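PDB 1LO7: 4-hydroxybenzoyl-CoA Thioesterase from Pseudomonas sp. CBS3, which hydrolyses 4-hydroxybenzoyl-CoA to 4-hydroxybenzoate and coenzyme A, the last step in converting 4-chlorobenzoate to 4-hydroxybenzoate. Local coordinates for residues N26-L31 and A66-T71; D32-N37 and L78-C83. All coordinates share one frame; numbering follows the deposited sequence.

How the contacts relate
Both contacts set helix 25-41 against the curved antiparallel sheet of the hot dog fold. Contact 1 uses an earlier part of the helix and the end of strand 56-68 with the loop after it, contact 2 a later part and strand 77-87. Their centres lie about 11 Å apart. W30, on the helix segment of contact 1, packs on the strand of contact 2: CZ3 is 3.7 Å from L78 CD1, CB 4.0 Å from I80 CD1. Each contact borders a different copy of the bound inhibitor. F68 and its neighbours follow the pantetheine arm of one, whereas D32 meets the aromatic ring of the other. The Y27 side chain is about 9 Å from that of active-site D17.

Contact 1 of 2, residues N26-L31 and A66-T71; sequences NYHRWL and ASFVCT. With 4CO (4-hydroxyphenacyl coenzyme A), chain B; EDO (1,2-ethanediol), chain D; EDO (1,2-ethanediol), chain C.
Y27 and F68 join the central helix of the hot dog fold to the end of strand 56-68, beside the pantetheine arm of the bound inhibitor. Y27 CD2 comes to 3.8 Å from F68 CE2, meeting the phenylalanine at its ring edge. The two side chains run past each other in opposite directions, an oblique pairing with planes at 50° and centroids 5.8 Å apart. With CG anti to the carbonyl carbon (chi1 -54°), the F68 ring reaches toward the helix and brings its edge to Y27 and H28. H28 approaches this rim near the ring plane, NE2 lying 4.2 Å from F68 CZ, and its imidazole stacks on H28 of the second subunit. In this fold the long helix is wrapped by the sheet, and here the sheet continues across the dimer interface: A66 and S67 pair antiparallel with a strand of that second subunit. M111 and V110 of strand 107-123 pack against F68 and Y27 respectively. On the ligand side, F68 touches the pantetheine arm with its side chain and binds it weakly through its backbone O. Its CD2 lies 3.7 Å from C3P of the 4-hydroxyphenacyl-CoA, and CB lies 3.5 Å from N4P. The amide N8P gives a weak, bent hydrogen bond (129° at the hydrogen) to F68 O. Y27 reaches the same methylene, CE2 to C3P being 4.0 Å, so the two aromatic rings share one stretch of the arm. Between the two amide nitrogens, carbonyl O5P lies 3.6 Å from T71 CG2. T59, R89 and K90 of the second subunit give backbone N-H groups to this inhibitor, and Y24 of this chain gives another.

Contact 2 of 2, residues D32-N37 and L78-C83; sequences DAASRN and LTIETC. With 4CO (4-hydroxyphenacyl coenzyme A), chain E.
A34 meets I80 and T82 in a buried helix-on-sheet contact near the middle of the hot dog fold, where helix 25-41 lies against the inner face of strand 77-87. The A34 methyl points to the strand and meets two residues that are two apart along it: CB is 3.9 Å from I80 CG2 and 3.6 Å from T82 OG1. With so short a side chain on the helix the backbones come close, the CA atoms of A34 and T82 being 6.8 Å apart. I80 presents the methyl branch CG2, which stands anti to its backbone N, while CG1 turns to the other side beside that N. T82 offers OG1 to the same methyl (chi1 -60°), but the hydroxyl finds its polar partner elsewhere, hydrogen-bonding to ND1 of H96 on strand 91-101. M7 of strand 4-10 and H96 also touch A34. D32, two residues earlier and so on a different side of the helix, belongs to the inhibitor pocket. Its carboxylate oxygen OD1 lies 3.4 Å from both C6B and C7B of the hydroxyphenacyl ring. The same OD1 forms a salt bridge with R117, while OD2 accepts a hydrogen bond from W23 NE1 of the second subunit, and the two together should fix the rotation of the group beside the ligand. Replacing D32 by an alanine is likely to deprive R117 of this carboxylate and W23 of the second subunit of this acceptor, opening a gap beside the ligand ring. R36 adds salt bridges to D75 and E12 of the third subunit. No hydrogen bond links the two segments, so van der Waals contact alone joins helix to strand, while D32 turns its charge to the ligand pocket and R36 to the third subunit.

Contact 1 of 2, residues N26-L31 and A66-T71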
loop_
_atom_site.group_PDB
_atom_site.type_symbol
_atom_site.label_atom_id
_atom_site.label_comp_id
_atom_site.label_asym_id
_atom_site.label_seq_id
_atom_site.Cartn_x
_atom_site.Cartn_y
_atom_site.Cartn_z
ATOM N N ASN A 26 2.285 -6.892 -2.460
ATOM C CA ASN A 26 3.492 -6.518 -1.721
ATOM C C ASN A 26 4.754 -7.019 -2.407
ATOM O O ASN A 26 5.786 -6.324 -2.413
ATOM C CB ASN A 26 3.443 -6.887 -0.221
ATOM C CG ASN A 26 2.364 -6.067 0.453
ATOM O OD1 ASN A 26 2.289 -4.864 0.208
ATOM N ND2 ASN A 26 1.489 -6.681 1.246
ATOM N N TYR A 27 4.709 -8.243 -2.991
ATOM C CA TYR A 27 5.878 -8.719 -3.699
ATOM C C TYR A 27 6.229 -7.744 -4.839
ATOM O O TYR A 27 7.377 -7.418 -5.081
ATOM C CB TYR A 27 5.680 -10.110 -4.332
ATOM C CG TYR A 27 5.634 -11.215 -3.295
ATOM C CD1 TYR A 27 6.793 -11.558 -2.599
ATOM C CD2 TYR A 27 4.463 -11.915 -3.021
ATOM C CE1 TYR A 27 6.772 -12.586 -1.655
ATOM C CE2 TYR A 27 4.423 -12.942 -2.077
ATOM C CZ TYR A 27 5.589 -13.270 -1.392
ATOM O OH TYR A 27 5.575 -14.262 -0.434
ATOM N N HIS A 28 5.221 -7.240 -5.550
ATOM C CA HIS A 28 5.520 -6.311 -6.630
ATOM C C HIS A 28 6.153 -5.023 -6.086
ATOM O O HIS A 28 7.004 -4.438 -6.721
ATOM C CB HIS A 28 4.238 -6.025 -7.458
ATOM C CG HIS A 28 3.790 -7.275 -8.136
ATOM N ND1 HIS A 28 4.503 -7.812 -9.235
ATOM C CD2 HIS A 28 2.717 -8.093 -7.867
ATOM C CE1 HIS A 28 3.843 -8.936 -9.605
ATOM N NE2 HIS A 28 2.769 -9.119 -8.804
ATOM N N ARG A 29 5.734 -4.569 -4.874
ATOM C CA ARG A 29 6.342 -3.372 -4.292
ATOM C C ARG A 29 7.814 -3.698 -4.099
ATOM O O ARG A 29 8.666 -2.891 -4.428
ATOM C CB ARG A 29 5.786 -3.103 -2.867
ATOM C CG ARG A 29 4.421 -2.461 -2.814
ATOM C CD ARG A 29 4.277 -1.576 -1.566
ATOM N NE ARG A 29 4.332 -2.361 -0.350
ATOM C CZ ARG A 29 5.369 -2.432 0.479
ATOM N NH1 ARG A 29 6.456 -1.741 0.248
ATOM N NH2 ARG A 29 5.311 -3.210 1.588
ATOM N N TRP A 30 8.092 -4.881 -3.579
ATOM C CA TRP A 30 9.483 -5.234 -3.334
ATOM C C TRP A 30 10.297 -5.420 -4.632
ATOM O O TRP A 30 11.518 -5.057 -4.696
ATOM C CB TRP A 30 9.604 -6.437 -2.386
ATOM C CG TRP A 30 8.929 -6.170 -1.083
ATOM C CD1 TRP A 30 8.885 -4.986 -0.410
ATOM C CD2 TRP A 30 8.195 -7.116 -0.314
ATOM N NE1 TRP A 30 8.151 -5.140 0.755
ATOM C CE2 TRP A 30 7.703 -6.442 0.818
ATOM C CE3 TRP A 30 7.867 -8.465 -0.504
ATOM C CZ2 TRP A 30 6.928 -7.123 1.754
ATOM C CZ3 TRP A 30 7.115 -9.122 0.429
ATOM C CH2 TRP A 30 6.638 -8.451 1.547
ATOM N N LEU A 31 9.644 -6.004 -5.652
ATOM C CA LEU A 31 10.300 -6.195 -6.946
ATOM C C LEU A 31 10.663 -4.824 -7.521
ATOM O O LEU A 31 11.731 -4.610 -8.040
ATOM C CB LEU A 31 9.399 -6.970 -7.932
ATOM C CG LEU A 31 9.715 -8.473 -7.985
ATOM C CD1 LEU A 31 10.346 -8.956 -6.691
ATOM C CD2 LEU A 31 8.473 -9.284 -8.333
ATOM N N ALA A 66 5.243 -13.693 -13.537
ATOM C CA ALA A 66 5.585 -14.055 -12.190
ATOM C C ALA A 66 4.998 -15.404 -11.763
ATOM O O ALA A 66 3.923 -15.810 -12.185
ATOM C CB ALA A 66 4.985 -12.996 -11.263
ATOM N N SER A 67 5.728 -16.060 -10.877
ATOM C CA SER A 67 5.284 -17.321 -10.302
ATOM C C SER A 67 5.518 -17.292 -8.810
ATOM O O SER A 67 6.536 -16.798 -8.331
ATOM C CB SER A 67 5.954 -18.508 -10.963
ATOM O OG SER A 67 5.676 -18.463 -12.350
ATOM N N PHE A 68 4.556 -17.805 -8.035
ATOM C CA PHE A 68 4.608 -17.839 -6.564
ATOM C C PHE A 68 4.716 -19.284 -6.152
ATOM O O PHE A 68 3.777 -20.074 -6.290
ATOM C CB PHE A 68 3.355 -17.157 -5.987
ATOM C CG PHE A 68 3.177 -15.776 -6.546
ATOM C CD1 PHE A 68 2.463 -15.563 -7.728
ATOM C CD2 PHE A 68 3.737 -14.667 -5.903
ATOM C CE1 PHE A 68 2.281 -14.275 -8.250
ATOM C CE2 PHE A 68 3.585 -13.375 -6.428
ATOM C CZ PHE A 68 2.840 -13.170 -7.598
ATOM N N VAL A 69 5.900 -19.616 -5.661
ATOM C CA VAL A 69 6.251 -20.980 -5.323
ATOM C C VAL A 69 5.871 -21.518 -3.955
ATOM O O VAL A 69 5.412 -22.655 -3.796
ATOM C CB VAL A 69 7.722 -21.157 -5.673
ATOM C CG1 VAL A 69 8.048 -22.609 -5.462
ATOM C CG2 VAL A 69 7.951 -20.775 -7.138
ATOM N N CYS A 70 6.076 -20.676 -2.938
ATOM C CA CYS A 70 5.716 -21.029 -1.580
ATOM C C CYS A 70 5.356 -19.746 -0.841
ATOM O O CYS A 70 5.610 -18.650 -1.312
ATOM C CB CYS A 70 6.723 -21.890 -0.812
ATOM S SG CYS A 70 8.159 -20.917 -0.392
ATOM N N THR A 71 4.721 -19.889 0.295
ATOM C CA THR A 71 4.292 -18.724 1.044
ATOM C C THR A 71 5.362 -18.152 1.903
ATOM O O THR A 71 6.373 -18.760 2.162
ATOM C CB THR A 71 3.133 -19.124 1.976
ATOM O OG1 THR A 71 3.614 -19.999 2.977
ATOM C CG2 THR A 71 1.992 -19.783 1.213
HETATM N N1A 4CO B . 1.931 -21.951 -13.155
HETATM C C2A 4CO B . 0.760 -22.589 -13.454
HETATM N N3A 4CO B . 0.044 -23.349 -12.666
HETATM C C4A 4CO B . 0.580 -23.449 -11.431
HETATM C C5A 4CO B . 1.760 -22.873 -10.993
HETATM C C6A 4CO B . 2.459 -22.075 -11.912
HETATM N N6A 4CO B . 3.587 -21.465 -11.614
HETATM N N7A 4CO B . 2.017 -23.208 -9.667
HETATM C C8A 4CO B . 0.993 -23.999 -9.319
HETATM N N9A 4CO B . 0.115 -24.192 -10.353
HETATM C C1D 4CO B . -1.067 -25.059 -10.383
HETATM C C2D 4CO B . -0.683 -26.535 -10.398
HETATM O O2D 4CO B . -0.295 -26.968 -11.704
HETATM C C3D 4CO B . -2.020 -27.143 -10.010
HETATM O O3D 4CO B . -2.964 -26.942 -11.031
HETATM P P3D 4CO B . -3.871 -28.115 -11.578
HETATM O O7A 4CO B . -3.076 -28.828 -12.557
HETATM O O8A 4CO B . -4.290 -28.982 -10.474
HETATM O O9A 4CO B . -5.112 -27.455 -12.239
HETATM C C4D 4CO B . -2.405 -26.178 -8.893
HETATM O O4D 4CO B . -1.684 -24.936 -9.164
HETATM C C5D 4CO B . -2.208 -26.643 -7.481
HETATM O O5D 4CO B . -0.800 -26.724 -7.246
HETATM P P1A 4CO B . -0.224 -28.040 -6.573
HETATM O O1A 4CO B . 1.231 -27.863 -6.693
HETATM O O2A 4CO B . -0.702 -29.244 -7.213
HETATM O O3A 4CO B . -0.685 -28.113 -5.124
HETATM P P2A 4CO B . -0.016 -27.568 -3.772
HETATM O O4A 4CO B . -1.032 -27.756 -2.713
HETATM O O5A 4CO B . 1.157 -28.388 -3.478
HETATM O O6A 4CO B . 0.624 -26.060 -3.925
HETATM C CBP 4CO B . 0.241 -23.852 -3.255
HETATM C CCP 4CO B . -0.277 -25.002 -4.122
HETATM C CDP 4CO B . 0.337 -24.268 -1.778
HETATM C CEP 4CO B . -0.634 -22.621 -3.451
HETATM C CAP 4CO B . 1.719 -23.554 -3.556
HETATM O OAP 4CO B . 1.890 -23.252 -4.942
HETATM C C9P 4CO B . 2.148 -22.231 -2.923
HETATM O O9P 4CO B . 2.186 -22.116 -1.717
HETATM N N8P 4CO B . 2.404 -21.117 -3.815
HETATM C C7P 4CO B . 2.572 -19.850 -3.094
HETATM C C6P 4CO B . 1.244 -19.093 -2.946
HETATM C C5P 4CO B . 1.544 -17.650 -2.527
HETATM O O5P 4CO B . 2.193 -17.376 -1.523
HETATM N N4P 4CO B . 0.963 -16.675 -3.419
HETATM C C3P 4CO B . 1.314 -15.289 -3.144
HETATM C C2P 4CO B . 0.572 -14.754 -1.947
HETATM S S1P 4CO B . -1.100 -15.376 -1.767
HETATM O O1B 4CO B . -2.434 -12.399 -1.938
HETATM C C1B 4CO B . -2.830 -13.401 -1.370
HETATM C C2B 4CO B . -4.232 -13.812 -1.516
HETATM C C3B 4CO B . -4.681 -14.971 -0.837
HETATM C C4B 4CO B . -6.013 -15.360 -0.948
HETATM C C5B 4CO B . -6.907 -14.581 -1.710
HETATM O O2B 4CO B . -8.275 -14.921 -1.782
HETATM C C6B 4CO B . -6.438 -13.432 -2.407
HETATM C C7B 4CO B . -5.087 -13.044 -2.307
HETATM C CB 4CO B . -1.909 -14.243 -0.568
HETATM C C1 EDO D . 9.919 -17.204 -14.260
HETATM O O1 EDO D . 9.512 -18.546 -14.489
HETATM C C2 EDO D . 8.781 -16.434 -13.638
HETATM O O2 EDO D . 7.540 -17.088 -13.881
HETATM C C1 EDO C . 4.895 -24.490 -6.433
HETATM O O1 EDO C . 4.783 -24.961 -5.115
HETATM C C2 EDO C . 3.727 -24.940 -7.300
HETATM O O2 EDO C . 2.629 -25.438 -6.540
#

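Contact 2 of 2, residues D32-N37 and L78-C83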
loop_
_atom_site.group_PDB
_atom_site.type_symbol
_atom_site.label_atom_id
_atom_site.label_comp_id
_atom_site.label_asym_id
_atom_site.label_seq_id
_atom_site.Cartn_x
_atom_site.Cartn_y
_atom_site.Cartn_z
ATOM N N ASP A 32 9.744 -3.852 -7.378
ATOM C CA ASP A 32 10.016 -2.500 -7.882
ATOM C C ASP A 32 11.195 -1.851 -7.154
ATOM O O ASP A 32 12.036 -1.152 -7.765
ATOM C CB ASP A 32 8.765 -1.612 -7.843
ATOM C CG ASP A 32 8.975 -0.420 -8.729
ATOM O OD1 ASP A 32 9.235 -0.559 -9.914
ATOM O OD2 ASP A 32 8.856 0.753 -8.137
ATOM N N ALA A 33 11.292 -2.084 -5.833
ATOM C CA ALA A 33 12.412 -1.498 -5.099
ATOM C C ALA A 33 13.697 -2.209 -5.523
ATOM O O ALA A 33 14.767 -1.605 -5.690
ATOM C CB ALA A 33 12.196 -1.679 -3.586
ATOM N N ALA A 34 13.601 -3.541 -5.709
ATOM C CA ALA A 34 14.817 -4.278 -6.104
ATOM C C ALA A 34 15.261 -3.847 -7.519
ATOM O O ALA A 34 16.429 -3.802 -7.840
ATOM C CB ALA A 34 14.568 -5.781 -6.089
ATOM N N SER A 35 14.304 -3.550 -8.398
ATOM C CA SER A 35 14.635 -3.113 -9.773
ATOM C C SER A 35 15.466 -1.817 -9.768
ATOM O O SER A 35 16.465 -1.650 -10.485
ATOM C CB SER A 35 13.327 -2.854 -10.541
ATOM O OG SER A 35 13.563 -2.182 -11.782
ATOM N N ARG A 36 15.010 -0.872 -8.949
ATOM C CA ARG A 36 15.662 0.423 -8.871
ATOM C C ARG A 36 16.980 0.292 -8.135
ATOM O O ARG A 36 17.961 0.959 -8.490
ATOM C CB ARG A 36 14.776 1.434 -8.162
ATOM C CG ARG A 36 15.155 2.871 -8.523
ATOM C CD ARG A 36 14.210 3.876 -7.869
ATOM N NE ARG A 36 14.309 3.839 -6.386
ATOM C CZ ARG A 36 15.245 4.477 -5.673
ATOM N NH1 ARG A 36 16.177 5.240 -6.218
ATOM N NH2 ARG A 36 15.235 4.342 -4.350
ATOM N N ASN A 37 16.976 -0.546 -7.090
ATOM C CA ASN A 37 18.178 -0.784 -6.303
ATOM C C ASN A 37 19.304 -1.313 -7.207
ATOM O O ASN A 37 20.513 -1.004 -7.035
ATOM C CB ASN A 37 17.877 -1.802 -5.165
ATOM C CG ASN A 37 19.151 -2.093 -4.338
ATOM O OD1 ASN A 37 19.593 -1.232 -3.533
ATOM N ND2 ASN A 37 19.748 -3.257 -4.542
ATOM N N LEU A 78 13.336 -12.002 3.390
ATOM C CA LEU A 78 13.498 -12.433 2.034
ATOM C C LEU A 78 14.797 -11.927 1.442
ATOM O O LEU A 78 15.280 -10.841 1.771
ATOM C CB LEU A 78 12.356 -11.888 1.146
ATOM C CG LEU A 78 10.940 -12.187 1.624
ATOM C CD1 LEU A 78 9.986 -11.387 0.747
ATOM C CD2 LEU A 78 10.637 -13.655 1.397
ATOM N N THR A 79 15.342 -12.732 0.518
ATOM C CA THR A 79 16.525 -12.343 -0.176
ATOM C C THR A 79 16.116 -12.232 -1.635
ATOM O O THR A 79 15.563 -13.193 -2.186
ATOM C CB THR A 79 17.671 -13.336 0.003
ATOM O OG1 THR A 79 18.135 -13.231 1.324
ATOM C CG2 THR A 79 18.793 -12.920 -0.922
ATOM N N ILE A 80 16.326 -11.053 -2.216
ATOM C CA ILE A 80 15.979 -10.848 -3.613
ATOM C C ILE A 80 17.258 -10.720 -4.491
ATOM O O ILE A 80 18.149 -9.918 -4.173
ATOM C CB ILE A 80 15.096 -9.621 -3.785
ATOM C CG1 ILE A 80 13.983 -9.668 -2.736
ATOM C CG2 ILE A 80 14.562 -9.592 -5.235
ATOM C CD1 ILE A 80 13.015 -8.496 -2.867
ATOM N N GLU A 81 17.349 -11.511 -5.564
ATOM C CA GLU A 81 18.487 -11.456 -6.487
ATOM C C GLU A 81 17.961 -10.948 -7.819
ATOM O O GLU A 81 17.023 -11.500 -8.375
ATOM C CB GLU A 81 19.140 -12.836 -6.605
ATOM C CG GLU A 81 20.407 -12.819 -7.446
ATOM C CD GLU A 81 21.220 -14.052 -7.202
ATOM O OE1 GLU A 81 21.000 -14.772 -6.249
ATOM O OE2 GLU A 81 22.211 -14.229 -8.051
ATOM N N THR A 82 18.549 -9.847 -8.283
ATOM C CA THR A 82 18.125 -9.197 -9.502
ATOM C C THR A 82 19.253 -9.065 -10.532
ATOM O O THR A 82 20.380 -8.711 -10.212
ATOM C CB THR A 82 17.638 -7.753 -9.139
ATOM O OG1 THR A 82 16.561 -7.830 -8.221
ATOM C CG2 THR A 82 17.180 -6.971 -10.372
ATOM N N CYS A 83 18.908 -9.366 -11.783
ATOM C CA CYS A 83 19.852 -9.229 -12.884
ATOM C C CYS A 83 19.103 -8.871 -14.148
ATOM O O CYS A 83 17.884 -8.954 -14.226
ATOM C CB CYS A 83 20.702 -10.487 -13.120
ATOM S SG CYS A 83 19.728 -11.836 -13.824
HETATM N N1A 4CO E . 5.688 -7.369 -23.916
HETATM C C2A 4CO E . 6.998 -7.265 -24.292
HETATM N N3A 4CO E . 7.632 -6.189 -24.680
HETATM C C4A 4CO E . 6.838 -5.097 -24.660
HETATM C C5A 4CO E . 5.497 -5.055 -24.318
HETATM C C6A 4CO E . 4.905 -6.263 -23.916
HETATM N N6A 4CO E . 3.642 -6.352 -23.556
HETATM N N7A 4CO E . 4.992 -3.764 -24.435
HETATM C C8A 4CO E . 6.032 -3.037 -24.863
HETATM N N9A 4CO E . 7.159 -3.798 -25.035
HETATM C C1D 4CO E . 8.457 -3.379 -25.572
HETATM C C2D 4CO E . 8.384 -3.100 -27.070
HETATM O O2D 4CO E . 8.422 -4.306 -27.836
HETATM C C3D 4CO E . 9.676 -2.319 -27.240
HETATM O O3D 4CO E . 10.785 -3.154 -27.020
HETATM P P3D 4CO E . 12.010 -3.203 -28.018
HETATM O O7A 4CO E . 11.635 -4.108 -29.085
HETATM O O8A 4CO E . 12.304 -1.857 -28.517
HETATM O O9A 4CO E . 13.222 -3.753 -27.218
HETATM C C4D 4CO E . 9.579 -1.426 -26.007
HETATM O O4D 4CO E . 8.719 -2.134 -25.061
HETATM C C5D 4CO E . 9.134 -0.009 -26.216
HETATM O O5D 4CO E . 7.755 -0.040 -26.593
HETATM P P1A 4CO E . 7.299 0.815 -27.849
HETATM O O1A 4CO E . 5.913 0.373 -28.064
HETATM O O2A 4CO E . 8.146 0.602 -29.001
HETATM O O3A 4CO E . 7.394 2.297 -27.516
HETATM P P2A 4CO E . 6.319 3.313 -26.895
HETATM O O4A 4CO E . 7.059 4.562 -26.612
HETATM O O5A 4CO E . 5.292 3.568 -27.903
HETATM O O6A 4CO E . 5.456 2.666 -25.652
HETATM C CBP 4CO E . 5.223 2.824 -23.330
HETATM C CCP 4CO E . 6.153 2.391 -24.466
HETATM C CDP 4CO E . 4.849 4.311 -23.455
HETATM C CEP 4CO E . 5.862 2.502 -21.986
HETATM C CAP 4CO E . 3.836 2.176 -23.473
HETATM O OAP 4CO E . 3.957 0.753 -23.503
HETATM C C9P 4CO E . 3.016 2.363 -22.197
HETATM O O9P 4CO E . 2.660 3.471 -21.857
HETATM N N8P 4CO E . 2.775 1.188 -21.381
HETATM C C7P 4CO E . 2.191 1.524 -20.077
HETATM C C6P 4CO E . 3.268 1.733 -19.003
HETATM C C5P 4CO E . 2.598 1.712 -17.624
HETATM O O5P 4CO E . 1.681 2.469 -17.325
HETATM N N4P 4CO E . 3.179 0.736 -16.734
HETATM C C3P 4CO E . 2.508 0.582 -15.451
HETATM C C2P 4CO E . 2.813 1.727 -14.522
HETATM S S1P 4CO E . 4.477 2.380 -14.664
HETATM O O1B 4CO E . 5.205 1.734 -11.546
HETATM C C1B 4CO E . 5.637 2.600 -12.286
HETATM C C2B 4CO E . 7.084 2.838 -12.359
HETATM C C3B 4CO E . 7.568 3.859 -13.213
HETATM C C4B 4CO E . 8.937 4.111 -13.275
HETATM C C5B 4CO E . 9.821 3.367 -12.467
HETATM O O2B 4CO E . 11.204 3.650 -12.467
HETATM C C6B 4CO E . 9.323 2.328 -11.633
HETATM C C7B 4CO E . 7.941 2.063 -11.577
HETATM C CB 4CO E . 4.728 3.391 -13.151
#